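Local coordinates for adenylate kinase (Desulfovibrio gigas, PDB 2XB4), which binds a zinc ion and probably catalyses the reversible transfer of the terminal phosphate between ATP and AMP, at residues M1-K13 with K105-A119. Numbering follows the deposited sequence.
Sequences MNILIFGPNGSGK and KINFVIEILLPREVA. With SRT (S,R meso-tartaric acid), chain C.
L4 and F6 bond alternately to F108, I110 and I112 through their backbones, pairing strands 2-6 and 108-113 in parallel at the middle of the five-stranded CORE sheet of this P-loop kinase. The segment axes diverge by only 13°. The bonds straighten along the pair: L4 N to F108 O is 3.2 Å, with 154° at the hydrogen. Further on, F6 N to I110 O is 2.8 Å, with 168°. At the start, N2 O accepts from both N107 N and F108 N, while N2 ND2 reaches K105 O at 2.9 Å with that oxygen close to the amide plane.

Side chains alternate between two faces. I3, I5, F108 and I110 share one, where I3 CG2 meets I110 CD1 at 3.9 Å; on the other, V109 CG1 meets the F6 ring in plane at its edge, 3.7 Å from CE2.

I112 ties the sheet to the P-loop. Its CB and CG1 lie beside F6 O. CG2, anti to the backbone N, touches S11 CB at 3.7 Å, and CG1, on the other branch, carries CD1 to 3.6 Å from K13 CA, where the helix 13-24 begins. L114 CD2 also reaches the loop, packing against S11 CA and lying close to G10 O.

The same loop wraps meso-tartrate at the predicted ATP site: G10 N donates to O2, K13 N to O3, and K13 NZ turns to a salt bridge with D83. In the type II turn from P8 to S11, P8 O accepts from both S11 N and S11 OG, the OG bond being 2.8 Å and in the carbonyl plane.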
# COMPACT_ATOMS: atom_id res chain seq x y z
N MET A 1 -29.01 -10.03 27.13
CA MET A 1 -29.33 -10.04 25.67
C MET A 1 -28.15 -10.65 24.93
O MET A 1 -27.06 -10.09 24.94
CB MET A 1 -29.54 -8.61 25.18
CG MET A 1 -30.22 -8.50 23.84
SD MET A 1 -30.04 -6.79 23.14
CE MET A 1 -31.56 -5.97 23.68
N ASN A 2 -28.40 -11.75 24.22
CA ASN A 2 -27.46 -12.46 23.42
C ASN A 2 -27.84 -12.45 21.95
O ASN A 2 -28.97 -12.75 21.57
CB ASN A 2 -27.33 -13.90 23.91
CG ASN A 2 -26.81 -14.01 25.37
OD1 ASN A 2 -26.08 -13.15 25.86
ND2 ASN A 2 -27.22 -15.07 26.06
N ILE A 3 -26.90 -12.01 21.11
CA ILE A 3 -27.18 -11.83 19.66
C ILE A 3 -26.11 -12.51 18.78
O ILE A 3 -24.92 -12.41 19.15
CB ILE A 3 -27.17 -10.31 19.35
CG1 ILE A 3 -28.20 -9.60 20.25
CG2 ILE A 3 -27.42 -10.07 17.83
CD1 ILE A 3 -28.32 -8.03 20.07
N LEU A 4 -26.49 -13.21 17.67
CA LEU A 4 -25.55 -13.73 16.65
C LEU A 4 -25.75 -12.77 15.46
O LEU A 4 -26.89 -12.42 15.20
CB LEU A 4 -26.00 -15.12 16.07
CG LEU A 4 -25.54 -16.32 16.89
CD1 LEU A 4 -26.44 -16.33 18.09
CD2 LEU A 4 -25.75 -17.59 16.08
N ILE A 5 -24.69 -12.31 14.82
CA ILE A 5 -24.86 -11.49 13.62
C ILE A 5 -24.18 -12.16 12.43
O ILE A 5 -23.05 -12.69 12.53
CB ILE A 5 -24.32 -10.03 13.88
CG1 ILE A 5 -24.62 -9.07 12.68
CG2 ILE A 5 -22.82 -10.04 14.26
CD1 ILE A 5 -24.45 -7.56 13.13
N PHE A 6 -24.89 -12.16 11.28
CA PHE A 6 -24.31 -12.67 10.04
C PHE A 6 -24.29 -11.56 8.94
O PHE A 6 -25.30 -10.85 8.71
CB PHE A 6 -25.15 -13.85 9.49
CG PHE A 6 -25.20 -15.08 10.40
CD1 PHE A 6 -24.22 -16.09 10.28
CD2 PHE A 6 -26.18 -15.20 11.38
CE1 PHE A 6 -24.29 -17.28 11.08
CE2 PHE A 6 -26.26 -16.32 12.21
CZ PHE A 6 -25.33 -17.38 12.10
N GLY A 7 -23.23 -11.53 8.13
CA GLY A 7 -23.29 -10.77 6.87
C GLY A 7 -21.98 -10.98 6.09
O GLY A 7 -20.95 -11.34 6.72
N PRO A 8 -22.01 -10.78 4.77
CA PRO A 8 -20.84 -11.04 3.92
C PRO A 8 -19.88 -9.86 4.05
O PRO A 8 -20.30 -8.76 4.50
CB PRO A 8 -21.40 -10.97 2.50
CG PRO A 8 -22.63 -10.09 2.59
CD PRO A 8 -23.22 -10.40 4.00
N ASN A 9 -18.64 -10.05 3.61
CA ASN A 9 -17.79 -8.88 3.39
C ASN A 9 -18.44 -7.90 2.42
O ASN A 9 -19.05 -8.35 1.44
CB ASN A 9 -16.42 -9.35 2.84
CG ASN A 9 -15.53 -10.03 3.96
OD1 ASN A 9 -15.78 -9.95 5.19
ND2 ASN A 9 -14.51 -10.65 3.53
N GLY A 10 -18.39 -6.59 2.67
CA GLY A 10 -19.05 -5.62 1.77
C GLY A 10 -20.41 -5.16 2.31
O GLY A 10 -21.07 -4.27 1.72
N SER A 11 -20.87 -5.70 3.43
CA SER A 11 -22.24 -5.39 3.97
C SER A 11 -22.24 -4.39 5.15
O SER A 11 -23.31 -4.10 5.70
CB SER A 11 -22.99 -6.66 4.46
OG SER A 11 -22.35 -7.26 5.59
N GLY A 12 -21.07 -3.89 5.58
CA GLY A 12 -21.05 -2.89 6.71
C GLY A 12 -21.34 -3.54 8.07
O GLY A 12 -21.73 -2.87 9.01
N LYS A 13 -21.11 -4.86 8.15
CA LYS A 13 -21.48 -5.68 9.30
C LYS A 13 -20.79 -5.19 10.65
O LYS A 13 -21.42 -5.24 11.72
CB LYS A 13 -21.06 -7.15 9.02
CG LYS A 13 -21.47 -8.03 10.15
CD LYS A 13 -21.33 -9.47 9.88
CE LYS A 13 -19.96 -9.79 9.30
NZ LYS A 13 -18.99 -10.14 10.33
N LYS A 105 -29.22 -18.66 26.34
CA LYS A 105 -30.31 -18.41 25.38
C LYS A 105 -29.94 -17.39 24.34
O LYS A 105 -29.35 -16.35 24.64
CB LYS A 105 -31.61 -17.94 26.08
CG LYS A 105 -32.36 -19.08 26.80
CD LYS A 105 -32.77 -20.25 25.83
CE LYS A 105 -34.17 -20.80 26.02
NZ LYS A 105 -34.14 -21.84 27.12
N ILE A 106 -30.30 -17.69 23.11
CA ILE A 106 -30.22 -16.68 22.02
C ILE A 106 -31.49 -15.81 22.07
O ILE A 106 -32.62 -16.35 22.24
CB ILE A 106 -30.20 -17.38 20.65
CG1 ILE A 106 -28.91 -18.20 20.45
CG2 ILE A 106 -30.28 -16.32 19.50
CD1 ILE A 106 -29.15 -19.41 19.40
N ASN A 107 -31.31 -14.50 21.92
CA ASN A 107 -32.44 -13.56 21.97
C ASN A 107 -32.71 -13.00 20.59
O ASN A 107 -33.86 -12.78 20.25
CB ASN A 107 -32.19 -12.41 22.97
CG ASN A 107 -32.02 -12.91 24.40
OD1 ASN A 107 -32.95 -13.45 24.98
ND2 ASN A 107 -30.82 -12.85 24.92
N PHE A 108 -31.68 -12.76 19.79
CA PHE A 108 -31.85 -12.22 18.47
C PHE A 108 -30.81 -12.80 17.52
O PHE A 108 -29.66 -13.01 17.90
CB PHE A 108 -31.65 -10.69 18.49
CG PHE A 108 -32.74 -9.95 19.29
CD1 PHE A 108 -32.55 -9.60 20.64
CD2 PHE A 108 -33.95 -9.62 18.69
CE1 PHE A 108 -33.54 -8.92 21.37
CE2 PHE A 108 -35.00 -8.95 19.44
CZ PHE A 108 -34.78 -8.59 20.77
N VAL A 109 -31.17 -12.93 16.25
CA VAL A 109 -30.15 -13.25 15.25
C VAL A 109 -30.34 -12.20 14.20
O VAL A 109 -31.48 -12.00 13.70
CB VAL A 109 -30.34 -14.70 14.63
CG1 VAL A 109 -29.44 -14.92 13.37
CG2 VAL A 109 -30.07 -15.73 15.68
N ILE A 110 -29.27 -11.52 13.86
CA ILE A 110 -29.36 -10.46 12.81
C ILE A 110 -28.67 -10.93 11.51
O ILE A 110 -27.53 -11.40 11.54
CB ILE A 110 -28.64 -9.21 13.30
CG1 ILE A 110 -29.41 -8.60 14.50
CG2 ILE A 110 -28.52 -8.10 12.16
CD1 ILE A 110 -28.61 -7.48 15.24
N GLU A 111 -29.33 -10.74 10.38
CA GLU A 111 -28.68 -11.07 9.12
C GLU A 111 -28.73 -9.82 8.26
O GLU A 111 -29.83 -9.28 8.03
CB GLU A 111 -29.37 -12.25 8.41
CG GLU A 111 -28.74 -12.58 7.06
CD GLU A 111 -29.67 -13.38 6.08
OE1 GLU A 111 -30.76 -13.90 6.46
OE2 GLU A 111 -29.29 -13.44 4.90
N ILE A 112 -27.58 -9.38 7.76
CA ILE A 112 -27.55 -8.28 6.80
C ILE A 112 -27.55 -8.90 5.38
O ILE A 112 -26.67 -9.69 5.05
CB ILE A 112 -26.32 -7.40 6.98
CG1 ILE A 112 -26.27 -6.91 8.45
CG2 ILE A 112 -26.40 -6.20 5.93
CD1 ILE A 112 -24.97 -6.24 8.80
N LEU A 113 -28.53 -8.50 4.56
CA LEU A 113 -28.84 -9.15 3.25
C LEU A 113 -28.28 -8.23 2.22
O LEU A 113 -28.59 -7.01 2.26
CB LEU A 113 -30.37 -9.18 2.97
CG LEU A 113 -31.03 -10.42 3.55
CD1 LEU A 113 -31.13 -10.33 5.11
CD2 LEU A 113 -32.39 -10.58 2.92
N LEU A 114 -27.53 -8.79 1.27
CA LEU A 114 -27.03 -8.01 0.14
C LEU A 114 -26.78 -9.03 -1.01
O LEU A 114 -26.22 -10.09 -0.75
CB LEU A 114 -25.69 -7.35 0.61
CG LEU A 114 -25.12 -6.14 -0.07
CD1 LEU A 114 -26.11 -5.03 0.31
CD2 LEU A 114 -23.83 -5.79 0.50
N PRO A 115 -27.19 -8.72 -2.27
CA PRO A 115 -26.73 -9.65 -3.29
C PRO A 115 -25.21 -9.71 -3.41
O PRO A 115 -24.52 -8.70 -3.24
CB PRO A 115 -27.40 -9.14 -4.60
CG PRO A 115 -28.47 -8.17 -4.17
CD PRO A 115 -28.06 -7.66 -2.81
N ARG A 116 -24.70 -10.92 -3.65
CA ARG A 116 -23.26 -11.11 -3.77
C ARG A 116 -22.62 -10.13 -4.78
O ARG A 116 -21.59 -9.58 -4.46
CB ARG A 116 -22.92 -12.54 -4.11
CG ARG A 116 -21.50 -12.78 -4.56
CD ARG A 116 -21.30 -14.25 -5.02
NE ARG A 116 -19.86 -14.41 -5.26
CZ ARG A 116 -19.26 -15.58 -5.16
NH1 ARG A 116 -19.99 -16.66 -4.86
NH2 ARG A 116 -17.96 -15.67 -5.41
N GLU A 117 -23.22 -9.85 -5.94
CA GLU A 117 -22.56 -8.94 -6.97
C GLU A 117 -22.45 -7.50 -6.34
O GLU A 117 -21.47 -6.76 -6.57
CB GLU A 117 -23.30 -8.87 -8.37
CG GLU A 117 -23.16 -10.20 -9.16
CD GLU A 117 -23.42 -10.14 -10.74
OE1 GLU A 117 -24.61 -10.28 -11.20
OE2 GLU A 117 -22.41 -10.00 -11.52
N VAL A 118 -23.46 -7.14 -5.59
CA VAL A 118 -23.51 -5.84 -4.89
C VAL A 118 -22.40 -5.75 -3.82
O VAL A 118 -21.64 -4.79 -3.77
CB VAL A 118 -24.87 -5.49 -4.34
CG1 VAL A 118 -24.78 -4.18 -3.52
CG2 VAL A 118 -25.94 -5.34 -5.52
N ALA A 119 -22.32 -6.79 -2.97
CA ALA A 119 -21.26 -6.89 -1.95
C ALA A 119 -19.85 -6.75 -2.61
O ALA A 119 -18.98 -6.01 -2.11
CB ALA A 119 -21.46 -8.21 -1.19
O1 SRT C . -18.10 -3.81 4.34
O11 SRT C . -17.83 -3.17 6.50
C1 SRT C . -17.74 -3.98 5.54
C2 SRT C . -17.44 -5.40 5.73
O2 SRT C . -16.48 -6.03 4.90
C3 SRT C . -17.96 -6.07 6.95
O3 SRT C . -19.17 -6.38 6.20
C4 SRT C . -17.27 -7.32 7.27
O4 SRT C . -16.28 -7.24 8.01
O41 SRT C . -17.72 -8.37 6.80